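PDB 1XX7: oxetanocin-like protein from Pyrococcus furiosus, which probably hydrolyses 2'-deoxyribonucleoside 5'-phosphates to the deoxynucleoside and phosphate, as a metal-dependent HD-domain 5'-deoxynucleotidase. Local coordinates for residues H41-L52 / L127-I138; I74-I82 / A98-L107. All blocks are in the same frame, centred on the assembly; numbering follows the deposited sequence.

Contact 1. Residues H41-L52 / L127-I138; sequences HSYRVAFITLLL and LVKIADKLDMII. With NI (nickel (II) ion), chain G.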
loop_
_atom_site.group_PDB
_atom_site.type_symbol
_atom_site.label_atom_id
_atom_site.label_comp_id
_atom_site.label_asym_id
_atom_site.label_seq_id
_atom_site.Cartn_x
_atom_site.Cartn_y
_atom_site.Cartn_z
ATOM N N HIS A 41 3.759 -16.839 -1.323
ATOM C CA HIS A 41 3.978 -17.779 -2.369
ATOM C C HIS A 41 4.350 -19.143 -1.839
ATOM O O HIS A 41 3.744 -20.130 -2.232
ATOM C CB HIS A 41 5.127 -17.269 -3.251
ATOM C CG HIS A 41 5.691 -18.302 -4.135
ATOM N ND1 HIS A 41 4.936 -18.955 -5.080
ATOM C CD2 HIS A 41 6.937 -18.824 -4.220
ATOM C CE1 HIS A 41 5.692 -19.823 -5.727
ATOM N NE2 HIS A 41 6.910 -19.754 -5.237
ATOM N N SER A 42 5.358 -19.166 -0.969
ATOM C CA SER A 42 5.898 -20.384 -0.388
ATOM C C SER A 42 4.942 -21.136 0.510
ATOM O O SER A 42 4.988 -22.389 0.555
ATOM C CB SER A 42 7.167 -20.093 0.410
ATOM O OG SER A 42 8.189 -19.638 -0.422
ATOM N N TYR A 43 4.098 -20.393 1.218
ATOM C CA TYR A 43 2.973 -20.976 1.929
ATOM C C TYR A 43 2.062 -21.812 1.029
ATOM O O TYR A 43 1.718 -22.976 1.376
ATOM C CB TYR A 43 2.093 -19.929 2.632
ATOM C CG TYR A 43 0.883 -20.628 3.150
ATOM C CD1 TYR A 43 0.995 -21.509 4.236
ATOM C CD2 TYR A 43 -0.303 -20.550 2.508
ATOM C CE1 TYR A 43 -0.086 -22.239 4.679
ATOM C CE2 TYR A 43 -1.413 -21.292 2.947
ATOM C CZ TYR A 43 -1.271 -22.132 4.042
ATOM O OH TYR A 43 -2.307 -22.889 4.494
ATOM N N ARG A 44 1.587 -21.222 -0.076
ATOM C CA ARG A 44 0.639 -21.959 -0.948
ATOM C C ARG A 44 1.319 -23.083 -1.733
ATOM O O ARG A 44 0.674 -24.100 -2.058
ATOM C CB ARG A 44 -0.183 -21.069 -1.877
ATOM C CG ARG A 44 -1.443 -21.783 -2.329
ATOM C CD ARG A 44 -2.469 -20.918 -2.970
ATOM N NE ARG A 44 -1.985 -20.370 -4.222
ATOM C CZ ARG A 44 -2.697 -19.607 -5.043
ATOM N NH1 ARG A 44 -3.980 -19.373 -4.806
ATOM N NH2 ARG A 44 -2.131 -19.133 -6.137
ATOM N N VAL A 45 2.604 -22.925 -2.014
ATOM C CA VAL A 45 3.398 -24.027 -2.604
ATOM C C VAL A 45 3.392 -25.280 -1.646
ATOM O O VAL A 45 3.175 -26.410 -2.111
ATOM C CB VAL A 45 4.865 -23.591 -2.954
ATOM C CG1 VAL A 45 5.729 -24.786 -3.361
ATOM C CG2 VAL A 45 4.857 -22.579 -4.069
ATOM N N ALA A 46 3.640 -25.044 -0.340
ATOM C CA ALA A 46 3.560 -26.078 0.685
ATOM C C ALA A 46 2.174 -26.671 0.716
ATOM O O ALA A 46 2.025 -27.917 0.658
ATOM C CB ALA A 46 3.944 -25.540 2.058
ATOM N N PHE A 47 1.153 -25.786 0.729
ATOM C CA PHE A 47 -0.225 -26.241 0.652
ATOM C C PHE A 47 -0.531 -27.115 -0.582
ATOM O O PHE A 47 -1.234 -28.126 -0.480
ATOM C CB PHE A 47 -1.229 -25.078 0.745
ATOM C CG PHE A 47 -2.646 -25.518 0.654
ATOM C CD1 PHE A 47 -3.292 -26.021 1.746
ATOM C CD2 PHE A 47 -3.325 -25.501 -0.552
ATOM C CE1 PHE A 47 -4.630 -26.473 1.639
ATOM C CE2 PHE A 47 -4.636 -25.932 -0.636
ATOM C CZ PHE A 47 -5.289 -26.404 0.469
ATOM N N ILE A 48 -0.094 -26.670 -1.752
ATOM C CA ILE A 48 -0.424 -27.358 -2.982
ATOM C C ILE A 48 0.312 -28.699 -2.996
ATOM O O ILE A 48 -0.249 -29.707 -3.429
ATOM C CB ILE A 48 -0.032 -26.531 -4.241
ATOM C CG1 ILE A 48 -0.948 -25.323 -4.395
ATOM C CG2 ILE A 48 -0.058 -27.418 -5.530
ATOM C CD1 ILE A 48 -0.406 -24.275 -5.301
ATOM N N THR A 49 1.553 -28.689 -2.524
ATOM C CA THR A 49 2.372 -29.911 -2.417
ATOM C C THR A 49 1.643 -31.015 -1.605
ATOM O O THR A 49 1.579 -32.170 -2.032
ATOM C CB THR A 49 3.786 -29.606 -1.798
ATOM O OG1 THR A 49 4.525 -28.739 -2.658
ATOM C CG2 THR A 49 4.580 -30.891 -1.570
ATOM N N LEU A 50 1.119 -30.627 -0.436
ATOM C CA LEU A 50 0.293 -31.474 0.406
ATOM C C LEU A 50 -0.908 -32.025 -0.343
ATOM O O LEU A 50 -1.136 -33.227 -0.356
ATOM C CB LEU A 50 -0.182 -30.680 1.610
ATOM C CG LEU A 50 -1.060 -31.375 2.660
ATOM C CD1 LEU A 50 -0.335 -32.576 3.231
ATOM C CD2 LEU A 50 -1.363 -30.401 3.748
ATOM N N LEU A 51 -1.672 -31.131 -0.949
ATOM C CA LEU A 51 -2.825 -31.489 -1.751
ATOM C C LEU A 51 -2.467 -32.470 -2.897
ATOM O O LEU A 51 -3.121 -33.501 -3.077
ATOM C CB LEU A 51 -3.464 -30.215 -2.339
ATOM C CG LEU A 51 -4.977 -30.268 -2.461
ATOM C CD1 LEU A 51 -5.667 -30.164 -1.044
ATOM C CD2 LEU A 51 -5.508 -29.182 -3.423
ATOM N N LEU A 52 -1.434 -32.148 -3.668
ATOM C CA LEU A 52 -1.034 -33.016 -4.773
ATOM C C LEU A 52 -0.506 -34.368 -4.264
ATOM O O LEU A 52 -0.883 -35.398 -4.796
ATOM C CB LEU A 52 -0.026 -32.332 -5.701
ATOM C CG LEU A 52 -0.426 -31.009 -6.410
ATOM C CD1 LEU A 52 0.780 -30.400 -7.077
ATOM C CD2 LEU A 52 -1.492 -31.169 -7.397
ATOM N N LEU A 127 7.479 -33.050 -7.788
ATOM C CA LEU A 127 6.233 -32.659 -7.129
ATOM C C LEU A 127 6.230 -31.165 -6.673
ATOM O O LEU A 127 5.249 -30.470 -6.866
ATOM C CB LEU A 127 5.913 -33.578 -5.932
ATOM C CG LEU A 127 4.650 -33.189 -5.129
ATOM C CD1 LEU A 127 3.420 -33.109 -5.982
ATOM C CD2 LEU A 127 4.423 -34.175 -3.981
ATOM N N VAL A 128 7.317 -30.719 -6.059
ATOM C CA VAL A 128 7.391 -29.364 -5.552
ATOM C C VAL A 128 7.571 -28.367 -6.697
ATOM O O VAL A 128 7.029 -27.268 -6.629
ATOM C CB VAL A 128 8.494 -29.194 -4.487
ATOM C CG1 VAL A 128 8.491 -27.778 -3.975
ATOM C CG2 VAL A 128 8.262 -30.147 -3.308
ATOM N N LYS A 129 8.306 -28.749 -7.741
ATOM C CA LYS A 129 8.352 -27.951 -8.968
ATOM C C LYS A 129 6.981 -27.745 -9.631
ATOM O O LYS A 129 6.631 -26.637 -10.107
ATOM C CB LYS A 129 9.345 -28.572 -9.982
ATOM C CG LYS A 129 9.746 -27.622 -11.151
ATOM C CD LYS A 129 10.675 -26.452 -10.732
ATOM C CE LYS A 129 12.148 -26.916 -10.703
ATOM N NZ LYS A 129 13.185 -25.925 -10.244
ATOM N N ILE A 130 6.186 -28.798 -9.653
ATOM C CA ILE A 130 4.834 -28.684 -10.132
ATOM C C ILE A 130 4.006 -27.727 -9.262
ATOM O O ILE A 130 3.289 -26.905 -9.772
ATOM C CB ILE A 130 4.169 -30.059 -10.243
ATOM C CG1 ILE A 130 4.760 -30.794 -11.443
ATOM C CG2 ILE A 130 2.646 -29.915 -10.481
ATOM C CD1 ILE A 130 4.425 -32.268 -11.458
ATOM N N ALA A 131 4.107 -27.867 -7.952
ATOM C CA ALA A 131 3.333 -27.030 -7.016
ATOM C C ALA A 131 3.696 -25.554 -7.159
ATOM O O ALA A 131 2.867 -24.687 -7.094
ATOM C CB ALA A 131 3.585 -27.502 -5.564
ATOM N N ASP A 132 4.979 -25.301 -7.307
ATOM C CA ASP A 132 5.500 -23.968 -7.456
ATOM C C ASP A 132 4.951 -23.221 -8.700
ATOM O O ASP A 132 4.518 -22.051 -8.632
ATOM C CB ASP A 132 7.008 -24.084 -7.513
ATOM C CG ASP A 132 7.675 -22.747 -7.541
ATOM O OD1 ASP A 132 7.643 -22.041 -6.539
ATOM O OD2 ASP A 132 8.216 -22.381 -8.580
ATOM N N LYS A 133 4.970 -23.933 -9.823
ATOM C CA LYS A 133 4.420 -23.445 -11.072
ATOM C C LYS A 133 2.935 -23.285 -11.024
ATOM O O LYS A 133 2.401 -22.337 -11.585
ATOM C CB LYS A 133 4.854 -24.373 -12.210
ATOM C CG LYS A 133 6.361 -24.198 -12.517
ATOM C CD LYS A 133 6.936 -25.353 -13.302
ATOM C CE LYS A 133 8.417 -25.114 -13.637
ATOM N NZ LYS A 133 8.646 -23.674 -14.044
ATOM N N LEU A 134 2.247 -24.204 -10.352
ATOM C CA LEU A 134 0.790 -24.081 -10.172
ATOM C C LEU A 134 0.382 -22.884 -9.315
ATOM O O LEU A 134 -0.580 -22.225 -9.627
ATOM C CB LEU A 134 0.204 -25.355 -9.597
ATOM C CG LEU A 134 0.267 -26.557 -10.555
ATOM C CD1 LEU A 134 -0.447 -27.722 -9.915
ATOM C CD2 LEU A 134 -0.314 -26.251 -11.915
ATOM N N ASP A 135 1.104 -22.628 -8.227
ATOM C CA ASP A 135 0.852 -21.451 -7.431
ATOM C C ASP A 135 0.953 -20.167 -8.312
ATOM O O ASP A 135 0.074 -19.321 -8.269
ATOM C CB ASP A 135 1.843 -21.342 -6.288
ATOM C CG ASP A 135 1.738 -20.020 -5.575
ATOM O OD1 ASP A 135 0.700 -19.760 -4.909
ATOM O OD2 ASP A 135 2.681 -19.232 -5.714
ATOM N N MET A 136 2.016 -20.077 -9.106
ATOM C CA MET A 136 2.275 -18.947 -10.024
ATOM C C MET A 136 1.203 -18.715 -11.072
ATOM O O MET A 136 0.798 -17.604 -11.286
ATOM C CB MET A 136 3.623 -19.103 -10.722
ATOM C CG MET A 136 4.075 -17.810 -11.367
ATOM S SD MET A 136 5.710 -17.869 -12.180
ATOM C CE MET A 136 5.126 -18.761 -13.667
ATOM N N ILE A 137 0.745 -19.784 -11.707
ATOM C CA ILE A 137 -0.178 -19.691 -12.790
ATOM C C ILE A 137 -1.528 -19.328 -12.253
ATOM O O ILE A 137 -2.258 -18.529 -12.864
ATOM C CB ILE A 137 -0.314 -21.044 -13.582
ATOM C CG1 ILE A 137 1.017 -21.469 -14.192
ATOM C CG2 ILE A 137 -1.338 -20.901 -14.723
ATOM C CD1 ILE A 137 0.974 -22.901 -14.671
ATOM N N ILE A 138 -1.881 -19.927 -11.128
ATOM C CA ILE A 138 -3.148 -19.631 -10.492
ATOM C C ILE A 138 -3.141 -18.207 -9.926
ATOM O O ILE A 138 -4.148 -17.526 -10.016
ATOM C CB ILE A 138 -3.521 -20.672 -9.408
ATOM C CG1 ILE A 138 -3.778 -22.042 -10.037
ATOM C CG2 ILE A 138 -4.785 -20.240 -8.666
ATOM C CD1 ILE A 138 -3.807 -23.244 -9.004
HETATM NI NI NI G . 8.876 -20.758 -5.578
#
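Asp135 reaches into helix 41-52 and sits among His41, Arg44, Val45 and Ile48. Its CG lies anti to the backbone N (chi1 171°), which sends the carboxylate across to the other helix. There the two oxygens part company. Asp135 OD2 lies at the edge of the His41 ring, 2.4 Å from His41 ND1, the donor of this hydrogen bond; the length is improbably short and doubtful in detail. Asp135 OD1 offers its anti lone pair to Arg44 NE in a salt bridge of 2.8 Å, with the guanidinium and carboxylate planes 78° apart. Arg44 NH2 adds weak bonds to Asp135 OD1 and to Asp135 O. A leucine in place of Arg44 would probably leave Asp135 OD1 without this charged mate and the carboxylate less firmly held. Lys20 of the second subunit also pairs with OD1.

Further along, Leu52 packs among Leu127, Ile130, Ala131 and Leu134; Leu52 CB is 3.5 Å from Leu127 CD1. Ala131 CB presses on Ile48 CG2 at 3.6 Å. The axes of segments 41-52 and 127-138 approach to 8.4 Å.

Nickel is bound by His41 NE2 at 2.2 Å and Asp132 OD1 at 2.0 Å. This is consistent with Asp135 being a second-shell residue that orients the ring and leaves NE2 for the metal.

Contact 2. Residues I74-I82 / A98-L107; sequences IHDLGEAII and AEAKALKDVL. With NI (nickel (II) ion), chain G.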
loop_
_atom_site.group_PDB
_atom_site.type_symbol
_atom_site.label_atom_id
_atom_site.label_comp_id
_atom_site.label_asym_id
_atom_site.label_seq_id
_atom_site.Cartn_x
_atom_site.Cartn_y
_atom_site.Cartn_z
ATOM N N ILE A 74 11.652 -24.961 2.258
ATOM C CA ILE A 74 12.987 -24.343 2.091
ATOM C C ILE A 74 13.247 -23.841 0.659
ATOM O O ILE A 74 14.217 -23.162 0.417
ATOM C CB ILE A 74 14.119 -25.277 2.577
ATOM C CG1 ILE A 74 14.177 -26.575 1.769
ATOM C CG2 ILE A 74 13.918 -25.621 4.095
ATOM C CD1 ILE A 74 14.961 -26.519 0.514
ATOM N N HIS A 75 12.365 -24.150 -0.290
ATOM C CA HIS A 75 12.774 -24.056 -1.688
ATOM C C HIS A 75 13.134 -22.634 -2.187
ATOM O O HIS A 75 14.005 -22.493 -3.053
ATOM C CB HIS A 75 11.777 -24.747 -2.584
ATOM C CG HIS A 75 10.681 -23.863 -3.045
ATOM N ND1 HIS A 75 9.594 -23.564 -2.260
ATOM C CD2 HIS A 75 10.525 -23.170 -4.193
ATOM C CE1 HIS A 75 8.809 -22.722 -2.904
ATOM N NE2 HIS A 75 9.338 -22.479 -4.086
ATOM N N ASP A 76 12.511 -21.595 -1.616
ATOM C CA ASP A 76 12.805 -20.209 -1.980
ATOM C C ASP A 76 13.415 -19.437 -0.809
ATOM O O ASP A 76 13.541 -18.219 -0.881
ATOM C CB ASP A 76 11.542 -19.508 -2.463
ATOM C CG ASP A 76 11.202 -19.845 -3.902
ATOM O OD1 ASP A 76 12.020 -20.466 -4.582
ATOM O OD2 ASP A 76 10.109 -19.481 -4.377
ATOM N N LEU A 77 13.863 -20.152 0.229
ATOM C CA LEU A 77 14.421 -19.514 1.405
ATOM C C LEU A 77 15.756 -18.776 1.139
ATOM O O LEU A 77 16.070 -17.787 1.817
ATOM C CB LEU A 77 14.611 -20.558 2.485
ATOM C CG LEU A 77 14.932 -20.111 3.904
ATOM C CD1 LEU A 77 14.056 -18.900 4.401
ATOM C CD2 LEU A 77 14.756 -21.342 4.798
ATOM N N GLY A 78 16.515 -19.251 0.144
ATOM C CA GLY A 78 17.701 -18.550 -0.330
ATOM C C GLY A 78 17.427 -17.140 -0.874
ATOM O O GLY A 78 18.346 -16.304 -0.946
ATOM N N GLU A 79 16.166 -16.882 -1.230
ATOM C CA GLU A 79 15.736 -15.563 -1.672
ATOM C C GLU A 79 15.681 -14.541 -0.536
ATOM O O GLU A 79 15.692 -13.349 -0.795
ATOM C CB GLU A 79 14.393 -15.650 -2.425
ATOM C CG GLU A 79 14.508 -16.573 -3.618
ATOM C CD GLU A 79 13.329 -16.574 -4.571
ATOM O OE1 GLU A 79 12.201 -16.131 -4.226
ATOM O OE2 GLU A 79 13.543 -17.076 -5.682
ATOM N N ALA A 80 15.657 -15.011 0.718
ATOM C CA ALA A 80 15.825 -14.152 1.870
ATOM C C ALA A 80 17.110 -13.356 1.783
ATOM O O ALA A 80 17.165 -12.227 2.230
ATOM C CB ALA A 80 15.788 -14.969 3.189
ATOM N N ILE A 81 18.121 -13.950 1.182
ATOM C CA ILE A 81 19.443 -13.332 0.950
ATOM C C ILE A 81 19.600 -12.712 -0.456
ATOM O O ILE A 81 20.071 -11.591 -0.610
ATOM C CB ILE A 81 20.524 -14.432 1.230
ATOM C CG1 ILE A 81 20.202 -15.066 2.599
ATOM C CG2 ILE A 81 21.923 -13.882 1.160
ATOM C CD1 ILE A 81 21.301 -15.746 3.274
ATOM N N ILE A 82 19.155 -13.444 -1.468
ATOM C CA ILE A 82 19.385 -13.112 -2.887
ATOM C C ILE A 82 18.274 -12.226 -3.484
ATOM O O ILE A 82 18.501 -11.561 -4.499
ATOM C CB ILE A 82 19.493 -14.420 -3.721
ATOM C CG1 ILE A 82 20.711 -15.266 -3.289
ATOM C CG2 ILE A 82 19.493 -14.153 -5.253
ATOM C CD1 ILE A 82 22.039 -14.501 -3.226
ATOM N N ALA A 98 23.310 -18.910 -7.042
ATOM C CA ALA A 98 23.494 -17.948 -5.943
ATOM C C ALA A 98 22.606 -18.313 -4.732
ATOM O O ALA A 98 23.044 -18.198 -3.574
ATOM C CB ALA A 98 23.231 -16.524 -6.427
ATOM N N GLU A 99 21.396 -18.803 -4.990
ATOM C CA GLU A 99 20.506 -19.299 -3.889
ATOM C C GLU A 99 21.107 -20.517 -3.188
ATOM O O GLU A 99 21.045 -20.614 -1.957
ATOM C CB GLU A 99 19.098 -19.665 -4.386
ATOM C CG GLU A 99 18.216 -18.496 -4.825
ATOM C CD GLU A 99 16.750 -18.931 -5.160
ATOM O OE1 GLU A 99 16.196 -19.843 -4.505
ATOM O OE2 GLU A 99 16.141 -18.325 -6.069
ATOM N N ALA A 100 21.685 -21.445 -3.968
ATOM C CA ALA A 100 22.268 -22.660 -3.401
ATOM C C ALA A 100 23.430 -22.299 -2.503
ATOM O O ALA A 100 23.550 -22.850 -1.405
ATOM C CB ALA A 100 22.708 -23.646 -4.501
ATOM N N LYS A 101 24.260 -21.346 -2.947
ATOM C CA LYS A 101 25.366 -20.868 -2.147
ATOM C C LYS A 101 24.890 -20.191 -0.857
ATOM O O LYS A 101 25.467 -20.411 0.213
ATOM C CB LYS A 101 26.254 -19.903 -2.926
ATOM C CG LYS A 101 27.190 -20.530 -3.901
ATOM N N ALA A 102 23.880 -19.338 -0.962
ATOM C CA ALA A 102 23.336 -18.645 0.217
ATOM C C ALA A 102 22.781 -19.658 1.221
ATOM O O ALA A 102 23.085 -19.580 2.425
ATOM C CB ALA A 102 22.232 -17.637 -0.199
ATOM N N LEU A 103 21.967 -20.606 0.722
ATOM C CA LEU A 103 21.450 -21.679 1.564
ATOM C C LEU A 103 22.566 -22.492 2.250
ATOM O O LEU A 103 22.483 -22.779 3.436
ATOM C CB LEU A 103 20.541 -22.627 0.773
ATOM C CG LEU A 103 19.048 -22.301 0.689
ATOM C CD1 LEU A 103 18.337 -23.452 -0.038
ATOM C CD2 LEU A 103 18.412 -22.049 2.078
ATOM N N LYS A 104 23.586 -22.878 1.497
ATOM C CA LYS A 104 24.657 -23.678 2.045
ATOM C C LYS A 104 25.244 -22.945 3.251
ATOM O O LYS A 104 25.457 -23.553 4.309
ATOM C CB LYS A 104 25.737 -23.969 0.991
ATOM C CG LYS A 104 26.703 -25.103 1.362
ATOM N N ASP A 105 25.468 -21.638 3.111
ATOM C CA ASP A 105 26.077 -20.845 4.197
ATOM C C ASP A 105 25.229 -20.694 5.463
ATOM O O ASP A 105 25.779 -20.433 6.522
ATOM C CB ASP A 105 26.481 -19.454 3.696
ATOM C CG ASP A 105 27.702 -19.492 2.826
ATOM O OD1 ASP A 105 28.390 -20.535 2.844
ATOM O OD2 ASP A 105 27.970 -18.488 2.125
ATOM N N VAL A 106 23.910 -20.857 5.360
ATOM C CA VAL A 106 23.032 -20.703 6.528
ATOM C C VAL A 106 22.359 -21.974 7.023
ATOM O O VAL A 106 22.193 -22.151 8.233
ATOM C CB VAL A 106 21.913 -19.652 6.294
ATOM C CG1 VAL A 106 22.511 -18.260 6.183
ATOM C CG2 VAL A 106 21.014 -20.011 5.091
ATOM N N LEU A 107 21.929 -22.819 6.086
ATOM C CA LEU A 107 21.242 -24.091 6.374
ATOM C C LEU A 107 21.934 -25.228 5.608
ATOM O O LEU A 107 21.309 -25.898 4.773
ATOM C CB LEU A 107 19.767 -24.015 5.941
ATOM C CG LEU A 107 18.782 -23.183 6.763
ATOM C CD1 LEU A 107 17.507 -22.945 5.969
ATOM C CD2 LEU A 107 18.483 -23.877 8.104
HETATM NI NI NI G . 8.876 -20.758 -5.578
HETATM O O HOH W 1 16.210 -20.881 -2.239
#
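The His-Asp pair that gives the HD domain its name, His75 and Asp76, lies in this contact, in the turns that lead into helix 79-82. His75 NE2 binds nickel at 2.3 Å and Asp76 OD2 at 2.1 Å. His75 ND1 is hydrogen-bonded to Ala72 O. Behind them Glu99 extends from helix 95-106 toward the turn. A water joins the two: it donates to His75 O and to Glu99 OE1 and accepts from Gly78 N at 2.9 Å. The other oxygen, Glu99 OE2, lies 2.9 Å from Glu79 OE2, with the carboxylate planes 73° apart. These two acceptors are close but not hydrogen-bonded to each other.

Gly78 brings the backbones together, its CA 4.6 Å from the CA of Glu99. A CB at this position would probably come too close to Glu99 O. Leu103 CD2 packs against Gly78 N and Leu77 CB. Ala102 CB lies against Ile81 CB at 3.9 Å. Ile82 has CG1 anti to the carbonyl carbon (chi1 -63°), which points CG1 at the backbone of Ala98; beyond it Ile82 CD1 is 4.0 Å from Ala98 CB.

Phe114 of helix 111-119 packs on Ile74, Glu99 and Leu103. Helix 10-18 touches Leu77, Ile81 and Leu107, and helix 38-58 meets His75 and Asp76. Tyr92 of the third subunit packs on Ile81 and Ile82.

The two contacts meet at one nickel ion, although their centres are about 19 Å apart. Contact 1 supplies His41 and Asp132, and contact 2 supplies His75 and Asp76. Along the chain, contact 2 is nested within the loop that contact 1 closes. Helix 38-58 comes first, then 74-82 and 98-107, and helix 123-145 last. All four segments belong to the HD domain, an all-helical fold. Contact 1 lies near the centre of the chain and contact 2 further out. They also touch directly, Val45 CG1 lying 3.7 Å from His75 CE1. The metal site thus ties distant parts of the sequence together, consistent with a metal-dependent phosphohydrolase.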